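PDB 6I8F: EH1AB1 from Metagenome, which hydrolyses esters, probably carboxylic ones, through what is likely to be the serine-based mechanism of the alpha/beta hydrolase family. Local coordinates for residues Q199-P204 / A262-A267; Y203-S208 / D270-E275. All coordinates share one frame; numbering follows the deposited sequence.

Contact 1: Q199-P204 / A262-A267; sequences QMLIYP and AFVLTA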
loop_
_atom_site.group_PDB
_atom_site.type_symbol
_atom_site.label_atom_id
_atom_site.label_comp_id
_atom_site.label_asym_id
_atom_site.label_seq_id
_atom_site.Cartn_x
_atom_site.Cartn_y
_atom_site.Cartn_z
ATOM N N GLN A 199 -2.333 6.960 -10.143
ATOM C CA GLN A 199 -3.435 6.141 -10.641
ATOM C C GLN A 199 -3.870 5.159 -9.544
ATOM O O GLN A 199 -3.064 4.419 -8.996
ATOM C CB GLN A 199 -3.084 5.444 -11.964
ATOM C CG GLN A 199 -1.876 4.507 -11.904
ATOM C CD GLN A 199 -1.508 3.924 -13.252
ATOM O OE1 GLN A 199 -2.357 3.408 -13.980
ATOM N NE2 GLN A 199 -0.230 3.994 -13.603
ATOM N N MET A 200 -5.168 5.184 -9.222
ATOM C CA MET A 200 -5.739 4.319 -8.210
ATOM C C MET A 200 -6.600 3.273 -8.922
ATOM O O MET A 200 -7.712 3.561 -9.351
ATOM C CB MET A 200 -6.575 5.122 -7.202
ATOM C CG MET A 200 -7.283 4.251 -6.165
ATOM S SD MET A 200 -8.564 5.144 -5.237
ATOM C CE MET A 200 -7.584 6.386 -4.405
ATOM N N LEU A 201 -6.053 2.065 -9.078
ATOM C CA LEU A 201 -6.706 1.003 -9.829
ATOM C C LEU A 201 -7.289 -0.032 -8.858
ATOM O O LEU A 201 -6.572 -0.832 -8.265
ATOM C CB LEU A 201 -5.697 0.373 -10.794
ATOM C CG LEU A 201 -4.824 1.336 -11.601
ATOM C CD1 LEU A 201 -3.899 0.544 -12.516
ATOM C CD2 LEU A 201 -5.653 2.320 -12.411
ATOM N N ILE A 202 -8.613 0.014 -8.695
ATOM C CA ILE A 202 -9.344 -0.886 -7.801
ATOM C C ILE A 202 -9.898 -2.050 -8.641
ATOM O O ILE A 202 -10.761 -1.850 -9.491
ATOM C CB ILE A 202 -10.471 -0.140 -7.061
ATOM C CG1 ILE A 202 -9.978 1.122 -6.343
ATOM C CG2 ILE A 202 -11.208 -1.097 -6.133
ATOM C CD1 ILE A 202 -8.806 0.914 -5.396
ATOM N N TYR A 203 -9.389 -3.253 -8.364
ATOM C CA TYR A 203 -9.653 -4.490 -9.115
ATOM C C TYR A 203 -9.978 -4.166 -10.570
ATOM O O TYR A 203 -11.075 -4.438 -11.040
ATOM C CB TYR A 203 -10.692 -5.394 -8.436
ATOM C CG TYR A 203 -11.872 -4.748 -7.758
ATOM C CD1 TYR A 203 -12.866 -4.101 -8.471
ATOM C CD2 TYR A 203 -12.015 -4.833 -6.386
ATOM C CE1 TYR A 203 -13.962 -3.539 -7.834
ATOM C CE2 TYR A 203 -13.110 -4.293 -5.735
ATOM C CZ TYR A 203 -14.089 -3.648 -6.461
ATOM O OH TYR A 203 -15.155 -3.124 -5.799
ATOM N N PRO A 204 -9.019 -3.593 -11.329
ATOM C CA PRO A 204 -9.249 -3.262 -12.733
ATOM C C PRO A 204 -9.317 -4.515 -13.615
ATOM O O PRO A 204 -8.695 -5.523 -13.286
ATOM C CB PRO A 204 -8.007 -2.431 -13.099
ATOM C CG PRO A 204 -6.919 -2.973 -12.186
ATOM C CD PRO A 204 -7.642 -3.304 -10.897
ATOM N N ALA A 262 1.223 4.318 -8.723
ATOM C CA ALA A 262 -0.013 3.590 -8.747
ATOM C C ALA A 262 -0.273 2.944 -7.388
ATOM O O ALA A 262 0.651 2.656 -6.636
ATOM C CB ALA A 262 0.054 2.536 -9.836
ATOM N N PHE A 263 -1.567 2.769 -7.104
ATOM C CA PHE A 263 -2.092 1.875 -6.110
ATOM C C PHE A 263 -2.960 0.860 -6.860
ATOM O O PHE A 263 -3.890 1.266 -7.555
ATOM C CB PHE A 263 -2.891 2.660 -5.069
ATOM C CG PHE A 263 -3.628 1.822 -4.060
ATOM C CD1 PHE A 263 -3.003 1.385 -2.906
ATOM C CD2 PHE A 263 -4.950 1.480 -4.248
ATOM C CE1 PHE A 263 -3.681 0.625 -1.967
ATOM C CE2 PHE A 263 -5.624 0.699 -3.322
ATOM C CZ PHE A 263 -4.993 0.291 -2.174
ATOM N N VAL A 264 -2.647 -0.433 -6.736
ATOM C CA VAL A 264 -3.384 -1.498 -7.433
ATOM C C VAL A 264 -3.921 -2.470 -6.375
ATOM O O VAL A 264 -3.155 -3.027 -5.582
ATOM C CB VAL A 264 -2.499 -2.217 -8.472
ATOM C CG1 VAL A 264 -3.296 -3.246 -9.252
ATOM C CG2 VAL A 264 -1.812 -1.249 -9.425
ATOM N N LEU A 265 -5.243 -2.635 -6.347
ATOM C CA LEU A 265 -5.898 -3.474 -5.380
ATOM C C LEU A 265 -6.577 -4.635 -6.115
ATOM O O LEU A 265 -7.247 -4.405 -7.131
ATOM C CB LEU A 265 -6.912 -2.639 -4.592
ATOM C CG LEU A 265 -7.671 -3.382 -3.490
ATOM C CD1 LEU A 265 -8.030 -2.443 -2.354
ATOM C CD2 LEU A 265 -8.930 -4.040 -4.033
ATOM N N THR A 266 -6.386 -5.859 -5.600
ATOM C CA THR A 266 -7.147 -7.013 -6.053
ATOM C C THR A 266 -7.963 -7.609 -4.902
ATOM O O THR A 266 -7.597 -7.533 -3.722
ATOM C CB THR A 266 -6.257 -8.082 -6.701
ATOM O OG1 THR A 266 -5.280 -8.491 -5.743
ATOM C CG2 THR A 266 -5.598 -7.599 -7.976
ATOM N N ALA A 267 -9.097 -8.198 -5.279
ATOM C CA ALA A 267 -9.917 -9.016 -4.399
ATOM C C ALA A 267 -9.527 -10.485 -4.609
ATOM O O ALA A 267 -9.288 -10.899 -5.735
ATOM C CB ALA A 267 -11.383 -8.770 -4.684
#

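Contact 2: Y203-S208 / D270-E275; sequences YPATDS and DPLRDE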
loop_
_atom_site.group_PDB
_atom_site.type_symbol
_atom_site.label_atom_id
_atom_site.label_comp_id
_atom_site.label_asym_id
_atom_site.label_seq_id
_atom_site.Cartn_x
_atom_site.Cartn_y
_atom_site.Cartn_z
ATOM N N TYR A 203 -9.389 -3.253 -8.364
ATOM C CA TYR A 203 -9.653 -4.490 -9.115
ATOM C C TYR A 203 -9.978 -4.166 -10.570
ATOM O O TYR A 203 -11.075 -4.438 -11.040
ATOM C CB TYR A 203 -10.692 -5.394 -8.436
ATOM C CG TYR A 203 -11.872 -4.748 -7.758
ATOM C CD1 TYR A 203 -12.866 -4.101 -8.471
ATOM C CD2 TYR A 203 -12.015 -4.833 -6.386
ATOM C CE1 TYR A 203 -13.962 -3.539 -7.834
ATOM C CE2 TYR A 203 -13.110 -4.293 -5.735
ATOM C CZ TYR A 203 -14.089 -3.648 -6.461
ATOM O OH TYR A 203 -15.155 -3.124 -5.799
ATOM N N PRO A 204 -9.019 -3.593 -11.329
ATOM C CA PRO A 204 -9.249 -3.262 -12.733
ATOM C C PRO A 204 -9.317 -4.515 -13.615
ATOM O O PRO A 204 -8.695 -5.523 -13.286
ATOM C CB PRO A 204 -8.007 -2.431 -13.099
ATOM C CG PRO A 204 -6.919 -2.973 -12.186
ATOM C CD PRO A 204 -7.642 -3.304 -10.897
ATOM N N ALA A 205 -10.093 -4.431 -14.701
ATOM C CA ALA A 205 -9.938 -5.282 -15.876
ATOM C C ALA A 205 -8.761 -4.735 -16.684
ATOM O O ALA A 205 -8.718 -3.546 -16.939
ATOM C CB ALA A 205 -11.198 -5.260 -16.706
ATOM N N THR A 206 -7.799 -5.581 -17.051
ATOM C CA THR A 206 -6.601 -5.087 -17.747
ATOM C C THR A 206 -6.293 -5.877 -19.023
ATOM O O THR A 206 -5.406 -5.478 -19.780
ATOM C CB THR A 206 -5.373 -5.097 -16.830
ATOM O OG1 THR A 206 -5.052 -6.455 -16.509
ATOM C CG2 THR A 206 -5.581 -4.267 -15.581
ATOM N N ASP A 207 -6.985 -6.995 -19.255
ATOM C CA ASP A 207 -6.665 -7.842 -20.417
ATOM C C ASP A 207 -7.937 -8.551 -20.909
ATOM O O ASP A 207 -8.438 -9.463 -20.258
ATOM C CB ASP A 207 -5.551 -8.824 -20.058
ATOM C CG ASP A 207 -5.012 -9.646 -21.222
ATOM O OD1 ASP A 207 -5.389 -9.356 -22.385
ATOM O OD2 ASP A 207 -4.218 -10.583 -20.949
ATOM N N SER A 208 -8.416 -8.126 -22.083
ATOM C CA SER A 208 -9.584 -8.694 -22.732
ATOM C C SER A 208 -9.205 -9.798 -23.735
ATOM O O SER A 208 -10.088 -10.381 -24.380
ATOM C CB SER A 208 -10.357 -7.619 -23.430
ATOM O OG SER A 208 -10.797 -6.628 -22.518
ATOM N N ASP A 270 -11.925 -13.352 -7.083
ATOM C CA ASP A 270 -12.230 -12.444 -8.181
ATOM C C ASP A 270 -11.554 -12.965 -9.442
ATOM O O ASP A 270 -10.343 -13.147 -9.452
ATOM C CB ASP A 270 -11.762 -11.022 -7.850
ATOM C CG ASP A 270 -12.109 -9.968 -8.881
ATOM O OD1 ASP A 270 -12.618 -10.338 -9.963
ATOM O OD2 ASP A 270 -11.874 -8.774 -8.591
ATOM N N PRO A 271 -12.295 -13.199 -10.548
ATOM C CA PRO A 271 -11.667 -13.598 -11.813
ATOM C C PRO A 271 -10.613 -12.612 -12.348
ATOM O O PRO A 271 -9.707 -13.047 -13.045
ATOM C CB PRO A 271 -12.846 -13.730 -12.796
ATOM C CG PRO A 271 -13.962 -12.949 -12.143
ATOM C CD PRO A 271 -13.760 -13.131 -10.652
ATOM N N LEU A 272 -10.747 -11.316 -12.022
ATOM C CA LEU A 272 -9.838 -10.261 -12.510
ATOM C C LEU A 272 -8.588 -10.133 -11.621
ATOM O O LEU A 272 -7.716 -9.323 -11.925
ATOM C CB LEU A 272 -10.573 -8.916 -12.558
ATOM C CG LEU A 272 -11.758 -8.794 -13.516
ATOM C CD1 LEU A 272 -12.200 -7.344 -13.609
ATOM C CD2 LEU A 272 -11.431 -9.322 -14.898
ATOM N N ARG A 273 -8.505 -10.927 -10.546
ATOM C CA ARG A 273 -7.402 -10.865 -9.588
ATOM C C ARG A 273 -6.047 -10.968 -10.305
ATOM O O ARG A 273 -5.179 -10.109 -10.089
ATOM C CB ARG A 273 -7.555 -11.969 -8.533
ATOM C CG ARG A 273 -6.550 -11.897 -7.391
ATOM C CD ARG A 273 -6.584 -13.166 -6.550
ATOM N NE ARG A 273 -6.289 -14.341 -7.365
ATOM C CZ ARG A 273 -6.331 -15.599 -6.939
ATOM N NH1 ARG A 273 -6.746 -15.881 -5.718
ATOM N NH2 ARG A 273 -5.924 -16.570 -7.737
ATOM N N ASP A 274 -5.859 -12.004 -11.143
ATOM C CA ASP A 274 -4.533 -12.303 -11.715
ATOM C C ASP A 274 -4.068 -11.159 -12.628
ATOM O O ASP A 274 -2.918 -10.755 -12.586
ATOM C CB ASP A 274 -4.509 -13.650 -12.452
ATOM C CG ASP A 274 -4.637 -14.872 -11.549
ATOM O OD1 ASP A 274 -4.667 -14.697 -10.306
ATOM O OD2 ASP A 274 -4.699 -15.998 -12.097
ATOM N N GLU A 275 -4.960 -10.633 -13.463
ATOM C CA GLU A 275 -4.564 -9.620 -14.432
ATOM C C GLU A 275 -4.363 -8.266 -13.723
ATOM O O GLU A 275 -3.607 -7.414 -14.205
ATOM C CB GLU A 275 -5.563 -9.596 -15.588
ATOM C CG GLU A 275 -6.882 -8.910 -15.287
ATOM C CD GLU A 275 -7.984 -9.299 -16.266
ATOM O OE1 GLU A 275 -8.225 -10.511 -16.413
ATOM O OE2 GLU A 275 -8.587 -8.399 -16.882
HETATM O O HOH W 1 -8.055 -6.700 -10.825
#

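Contact 1: Q199-P204 / A262-A267
Met200 and Ile202 both meet the CD2/CE2 side of the Phe263 ring. Ile202 CD1 comes up to the ring edge, in the ring plane, at 3.8 Å from CE2. Met200 lies alongside Phe263, the two side chains pointing the same way, with Met200 CG nearest Phe263 CD2. Both hold CG anti to the backbone N, which gives them this shared direction. The same CD1 methyl of Ile202 also reaches CB of Leu265, so one branch bridges two residues of strand 262-267. Farther along, Leu265 CD2 stands 4.0 Å from Tyr203 CD2, beside a ring whose one face has Ile202 CG2 over its centre. On the other face of the sheet, Gln199 CG lies only 3.4 Å from Ala262 CB, and Leu201 CD1 approaches Val264 CG2 at 4.1 Å; Gln199 NE2 donates to Pro260 O, just ahead of strand 262-267.

Four backbone hydrogen bonds hold the two strands in parallel register; their axes approach to 4.7 Å with directions 4° apart. Three are nearly straight, including Leu201 N to Phe263 O at 2.8 Å. The fourth, Tyr203 N to Leu265 O at 2.7 Å, is bent to 135° at the hydrogen: Tyr203 has left the strand with positive phi, and its N sits tilted from the carbonyl plane.

This is the parallel core of an alpha/beta hydrolase sheet. Strand 198-202 is bonded on its other side to strand 169-174, and strand 262-267 has strand 290-296, outermost on that side, as its other neighbour in the sheet. Helix 310-327 packs on Met200, Phe263 and Leu265, whereas helix 273-285 packs on Leu201, Ala262 and Val264 across the sheet.

Contact 2: Y203-S208 / D270-E275
Glu275 OE2 accepts two backbone N-H groups of the loop, from Thr206 N at 2.9 Å and Asp207 N at 3.2 Å. The first uses the anti lone pair and is fairly straight (160°), while the second donor stands well above the carboxylate plane. CG of Glu275 sits between its backbone N and carbonyl carbon (chi1 77°) with the chain extended beyond, which carries the carboxylate to the N-H groups of the loop. Thr206 slides past it in the opposite direction and sets OG1 at 2.9 Å from Glu275 O, a weak bond. The other oxygen, OE1, forms a salt bridge with Arg215 of helix 213-219, which would probably favour the charged state of this buried acid. An alanine in place of Glu275 would probably leave the N-H groups of Thr206 and Asp207 and the charge of Arg215 without their mate, and the loop freer to shift.

The partner segment opens helix 273-285 through a type I turn from Asp270 to Arg273. Asp270 OD1 caps it, accepting Leu272 N at 2.9 Å, and OD2 bonds His300 ND1; with Ser175 on the GxSxG elbow, these residues have the geometry of the Ser-His-Asp triad expected of an alpha/beta hydrolase. The capping bond thus probably fixes the acid's rotation for its histidine.

A water also joins the segments, donating to Pro204 O and Leu272 O. Leu272 CD1 packs 3.9 Å from Ala205 CB and lies close to Ala205 N. At the far end Tyr203 CB approaches Asp270 OD2 at 3.6 Å, with ring and carboxylate planes 70° apart.

How the contacts relate
Contact 1 and contact 2 follow one another along the same two chain paths: strand 198-202 runs into the loop 203-208, and strand 262-267 leads through Asp270 into helix 273-285. Their centres are 10 Å apart and they share Tyr203 and Pro204. They also touch directly, Thr266 CG2 lying 3.3 Å from Arg273 O. Tyr203 carries the connection to the probable active site: its ring meets that of His300, and its OH bonds Phe303 N. Its side chain is about 5 Å from a bound glycerol, probably from the crystallisation liquor. Contact 1 thus joins the strands, and contact 2 the segments that follow them, loop 203-208 and the turn and first helical residues of 270-275, where the likely triad acid Asp270 sits.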